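Local coordinates for protein N-acetylglucosamine-6-phosphate deacetylase (Mycobacterium smegmatis, PDB 6FV4) that probably removes the acetyl group from N-acetylglucosamine 6-phosphate by metal-dependent hydrolysis, a step in amino-sugar metabolism, at residues G134-R146 and H150-I163. The protein carries 1 engineered substitution. Residues are numbered along the deposited sequence; the frame is centred on the assembly and turned at random.
Sequences GIHLEGPWLSTLR and HQPVLMRDPDPGEI. With CD (cadmium ion), chain J; ZN (zinc ion), chain H.
Glu138 and His150 meet through metal. The glutamate bridges two ions, OE1 binding zinc at 2.1 Å and OE2 binding cadmium at 2.4 Å, and NE2 of His150 joins the same cadmium at 2.5 Å. With CG anti to the backbone N (chi1 -171°) and the chain extended beyond it, Glu138 reaches the pair of ions, which its carboxylate spans; that plane stands 59° from the imidazole. His72 and His74 complete the protein ligands of zinc, His204 and His225 those of cadmium.

Aromatic packing centres on Trp141. Over one face of the indole lie Pro158 CA, 3.8 Å from the five-membered-ring centroid, and Ile163 CG1 above the six-membered ring, both CH-pi contacts; Pro140 CD covers the opposite face. Arg156 O lies in the ring plane at the edge, and NE1 donates to a water that also accepts from Asp159 N and donates to Glu162 OE1.

The one hydrogen bond across the segments ends on O of Pro140, a residue that follows a cis peptide bond. This O accepts from Arg156 N (3.1 Å, 156° at the hydrogen) and, from the other face of the carbonyl plane, from Leu142 N. Packing adds Pro140 CG, over the centre of the Arg156 guanidinium and 3.4 Å above its plane. Within 150-163, a side-on salt bridge fixes that group's rotation: NE faces Glu162 OE1, while NH2 reaches OE2 at 2.7 Å, both on syn sides.

Apolar contacts finish the outer end, where Leu145 CD2 touches Pro152 CB and Met155 CE.

The contacts hold together two arms of the loop joining strand 134-138 to helix 160-170, part of a beta-alpha-beta unit, and His150 brings the loop to the strand's C-terminal end, the usual location of the metal centre in amidohydrolase barrels, here a binuclear site bridged by Glu138.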
# COMPACT_ATOMS: atom_id res chain seq x y z
N GLY B 134 -19.90 23.88 -1.71
CA GLY B 134 -19.44 23.75 -0.34
C GLY B 134 -18.14 24.50 -0.21
O GLY B 134 -17.60 25.03 -1.18
N ILE B 135 -17.64 24.54 1.03
CA ILE B 135 -16.38 25.19 1.36
C ILE B 135 -15.50 24.19 2.09
O ILE B 135 -15.98 23.40 2.92
CB ILE B 135 -16.59 26.44 2.24
CG1 ILE B 135 -17.53 27.43 1.55
CG2 ILE B 135 -15.22 27.09 2.55
CD1 ILE B 135 -18.04 28.59 2.51
N HIS B 136 -14.21 24.23 1.80
CA HIS B 136 -13.20 23.43 2.47
C HIS B 136 -12.20 24.39 3.10
O HIS B 136 -11.61 25.22 2.39
CB HIS B 136 -12.53 22.49 1.47
CG HIS B 136 -11.26 21.87 1.95
ND1 HIS B 136 -10.22 21.57 1.09
CD2 HIS B 136 -10.86 21.44 3.17
CE1 HIS B 136 -9.23 21.02 1.77
NE2 HIS B 136 -9.60 20.91 3.03
N LEU B 137 -12.01 24.28 4.41
CA LEU B 137 -10.99 25.09 5.09
C LEU B 137 -9.72 24.26 5.18
O LEU B 137 -9.58 23.40 6.05
CB LEU B 137 -11.47 25.51 6.47
CG LEU B 137 -12.85 26.17 6.49
CD1 LEU B 137 -13.22 26.49 7.92
CD2 LEU B 137 -12.86 27.40 5.62
N GLU B 138 -8.79 24.51 4.25
CA GLU B 138 -7.46 23.89 4.30
C GLU B 138 -6.53 24.82 5.07
O GLU B 138 -5.65 25.50 4.52
CB GLU B 138 -6.93 23.60 2.91
CG GLU B 138 -5.64 22.76 2.99
CD GLU B 138 -5.10 22.39 1.65
OE1 GLU B 138 -5.31 23.17 0.72
OE2 GLU B 138 -4.46 21.33 1.53
N GLY B 139 -6.74 24.85 6.39
CA GLY B 139 -6.12 25.82 7.25
C GLY B 139 -7.19 26.56 8.02
O GLY B 139 -8.36 26.60 7.62
N PRO B 140 -6.81 27.19 9.13
CA PRO B 140 -5.45 27.45 9.62
C PRO B 140 -4.93 26.45 10.66
O PRO B 140 -3.83 26.64 11.18
CB PRO B 140 -5.60 28.82 10.28
CG PRO B 140 -6.96 28.73 10.90
CD PRO B 140 -7.82 27.89 9.96
N TRP B 141 -5.69 25.41 10.97
CA TRP B 141 -5.32 24.50 12.05
C TRP B 141 -4.42 23.37 11.55
O TRP B 141 -4.64 22.17 11.79
CB TRP B 141 -6.59 24.01 12.71
CG TRP B 141 -7.41 25.22 13.09
CD1 TRP B 141 -7.02 26.23 13.91
CD2 TRP B 141 -8.72 25.57 12.62
NE1 TRP B 141 -8.01 27.18 14.01
CE2 TRP B 141 -9.06 26.80 13.23
CE3 TRP B 141 -9.64 24.96 11.76
CZ2 TRP B 141 -10.28 27.43 12.99
CZ3 TRP B 141 -10.84 25.57 11.53
CH2 TRP B 141 -11.16 26.81 12.15
N LEU B 142 -3.37 23.80 10.86
CA LEU B 142 -2.36 22.96 10.23
C LEU B 142 -1.04 23.05 10.99
O LEU B 142 -0.84 23.89 11.87
CB LEU B 142 -2.17 23.37 8.77
CG LEU B 142 -3.44 23.58 7.95
CD1 LEU B 142 -3.08 23.91 6.51
CD2 LEU B 142 -4.35 22.36 8.02
N SER B 143 -0.12 22.14 10.64
CA SER B 143 1.18 22.13 11.29
C SER B 143 2.23 21.41 10.45
O SER B 143 2.74 20.36 10.85
CB SER B 143 1.09 21.46 12.66
OG SER B 143 2.20 21.83 13.46
N THR B 144 2.57 21.96 9.28
CA THR B 144 3.73 21.45 8.57
C THR B 144 4.44 22.61 7.89
O THR B 144 3.83 23.63 7.54
CB THR B 144 3.38 20.36 7.54
OG1 THR B 144 4.59 19.76 7.07
CG2 THR B 144 2.63 20.93 6.35
N LEU B 145 5.75 22.45 7.73
CA LEU B 145 6.58 23.37 6.97
C LEU B 145 7.06 22.76 5.66
O LEU B 145 7.86 23.39 4.95
CB LEU B 145 7.78 23.83 7.81
CG LEU B 145 7.45 24.35 9.22
CD1 LEU B 145 8.67 25.00 9.87
CD2 LEU B 145 6.27 25.33 9.17
N ARG B 146 6.60 21.56 5.33
CA ARG B 146 7.03 20.88 4.12
C ARG B 146 6.55 21.65 2.89
O ARG B 146 5.66 22.50 2.96
CB ARG B 146 6.52 19.44 4.08
CG ARG B 146 7.14 18.55 5.15
CD ARG B 146 6.52 17.16 5.22
NE ARG B 146 7.08 16.45 6.37
CZ ARG B 146 8.17 15.70 6.33
NH1 ARG B 146 8.81 15.52 5.18
NH2 ARG B 146 8.62 15.12 7.43
N HIS B 150 1.00 26.48 2.85
CA HIS B 150 0.32 27.59 2.19
C HIS B 150 0.77 28.93 2.78
O HIS B 150 1.40 29.73 2.09
CB HIS B 150 -1.20 27.40 2.28
CG HIS B 150 -1.68 26.18 1.56
ND1 HIS B 150 -1.32 25.89 0.27
CD2 HIS B 150 -2.48 25.16 1.97
CE1 HIS B 150 -1.87 24.74 -0.10
NE2 HIS B 150 -2.59 24.29 0.91
N GLN B 151 0.43 29.18 4.05
CA GLN B 151 0.95 30.34 4.79
C GLN B 151 1.22 29.92 6.23
O GLN B 151 0.42 30.18 7.13
CB GLN B 151 -0.03 31.52 4.71
CG GLN B 151 0.43 32.76 5.49
CD GLN B 151 1.48 33.58 4.75
OE1 GLN B 151 2.23 34.35 5.35
NE2 GLN B 151 1.54 33.40 3.43
N PRO B 152 2.35 29.25 6.47
CA PRO B 152 2.59 28.64 7.79
C PRO B 152 2.76 29.62 8.95
O PRO B 152 2.69 29.18 10.11
CB PRO B 152 3.87 27.80 7.59
CG PRO B 152 4.46 28.26 6.30
CD PRO B 152 3.32 28.78 5.47
N VAL B 153 2.99 30.92 8.72
CA VAL B 153 3.12 31.79 9.89
C VAL B 153 1.76 32.04 10.55
O VAL B 153 1.72 32.47 11.71
CB VAL B 153 3.81 33.12 9.54
CG1 VAL B 153 5.31 32.90 9.32
CG2 VAL B 153 3.18 33.79 8.32
N LEU B 154 0.65 31.76 9.87
CA LEU B 154 -0.67 31.94 10.47
C LEU B 154 -1.27 30.65 11.01
O LEU B 154 -2.38 30.68 11.54
CB LEU B 154 -1.63 32.57 9.45
CG LEU B 154 -1.37 34.00 8.95
CD1 LEU B 154 -1.98 34.20 7.56
CD2 LEU B 154 -1.91 35.05 9.93
N MET B 155 -0.58 29.52 10.85
CA MET B 155 -1.06 28.27 11.44
C MET B 155 -1.21 28.43 12.95
O MET B 155 -0.40 29.08 13.61
CB MET B 155 -0.08 27.12 11.11
CG MET B 155 0.05 26.83 9.63
SD MET B 155 1.13 25.42 9.25
CE MET B 155 2.52 25.78 10.31
N ARG B 156 -2.28 27.86 13.51
CA ARG B 156 -2.53 28.03 14.93
C ARG B 156 -3.34 26.86 15.46
O ARG B 156 -3.96 26.12 14.69
CB ARG B 156 -3.24 29.37 15.22
CG ARG B 156 -4.54 29.58 14.43
CD ARG B 156 -5.06 31.02 14.59
NE ARG B 156 -6.26 31.29 13.80
CZ ARG B 156 -6.27 31.70 12.54
NH1 ARG B 156 -5.14 31.91 11.88
NH2 ARG B 156 -7.43 31.93 11.93
N ASP B 157 -3.32 26.71 16.78
CA ASP B 157 -4.07 25.66 17.44
C ASP B 157 -5.56 25.83 17.16
O ASP B 157 -6.04 26.95 17.01
CB ASP B 157 -3.84 25.69 18.95
CG ASP B 157 -2.48 25.11 19.38
OD1 ASP B 157 -1.69 24.62 18.54
OD2 ASP B 157 -2.22 25.13 20.61
N PRO B 158 -6.33 24.72 17.09
CA PRO B 158 -7.78 24.83 16.85
C PRO B 158 -8.57 25.22 18.09
O PRO B 158 -8.89 24.38 18.94
CB PRO B 158 -8.17 23.43 16.36
CG PRO B 158 -7.17 22.54 17.00
CD PRO B 158 -5.88 23.32 17.03
N ASP B 159 -8.91 26.51 18.19
CA ASP B 159 -9.70 27.04 19.30
C ASP B 159 -11.19 26.80 19.05
O ASP B 159 -11.69 27.20 17.99
CB ASP B 159 -9.42 28.53 19.47
CG ASP B 159 -10.48 29.25 20.28
OD1 ASP B 159 -10.83 28.77 21.37
OD2 ASP B 159 -10.96 30.31 19.82
N PRO B 160 -11.92 26.16 19.96
CA PRO B 160 -13.32 25.85 19.66
C PRO B 160 -14.19 27.09 19.47
O PRO B 160 -15.16 27.03 18.70
CB PRO B 160 -13.76 24.99 20.86
CG PRO B 160 -12.71 25.15 21.89
CD PRO B 160 -11.45 25.49 21.19
N GLY B 161 -13.87 28.20 20.14
CA GLY B 161 -14.58 29.44 19.89
C GLY B 161 -14.47 29.90 18.44
O GLY B 161 -15.48 30.19 17.79
N GLU B 162 -13.24 29.96 17.91
CA GLU B 162 -13.09 30.37 16.52
C GLU B 162 -13.74 29.38 15.56
O GLU B 162 -14.28 29.78 14.52
CB GLU B 162 -11.62 30.56 16.15
CG GLU B 162 -11.47 30.96 14.70
CD GLU B 162 -10.09 31.41 14.33
OE1 GLU B 162 -9.22 31.40 15.22
OE2 GLU B 162 -9.88 31.78 13.15
N ILE B 163 -13.72 28.09 15.88
CA ILE B 163 -14.36 27.10 15.01
C ILE B 163 -15.86 27.34 14.97
O ILE B 163 -16.47 27.40 13.89
CB ILE B 163 -14.00 25.67 15.47
CG1 ILE B 163 -12.52 25.40 15.20
CG2 ILE B 163 -14.86 24.66 14.76
CD1 ILE B 163 -12.08 23.98 15.50
CD CD J . -2.30 21.79 0.53
ZN ZN H . -5.20 22.79 -1.32
O HOH W 1 -8.32 29.02 16.38
O HOH W 2 0.07 21.73 -0.52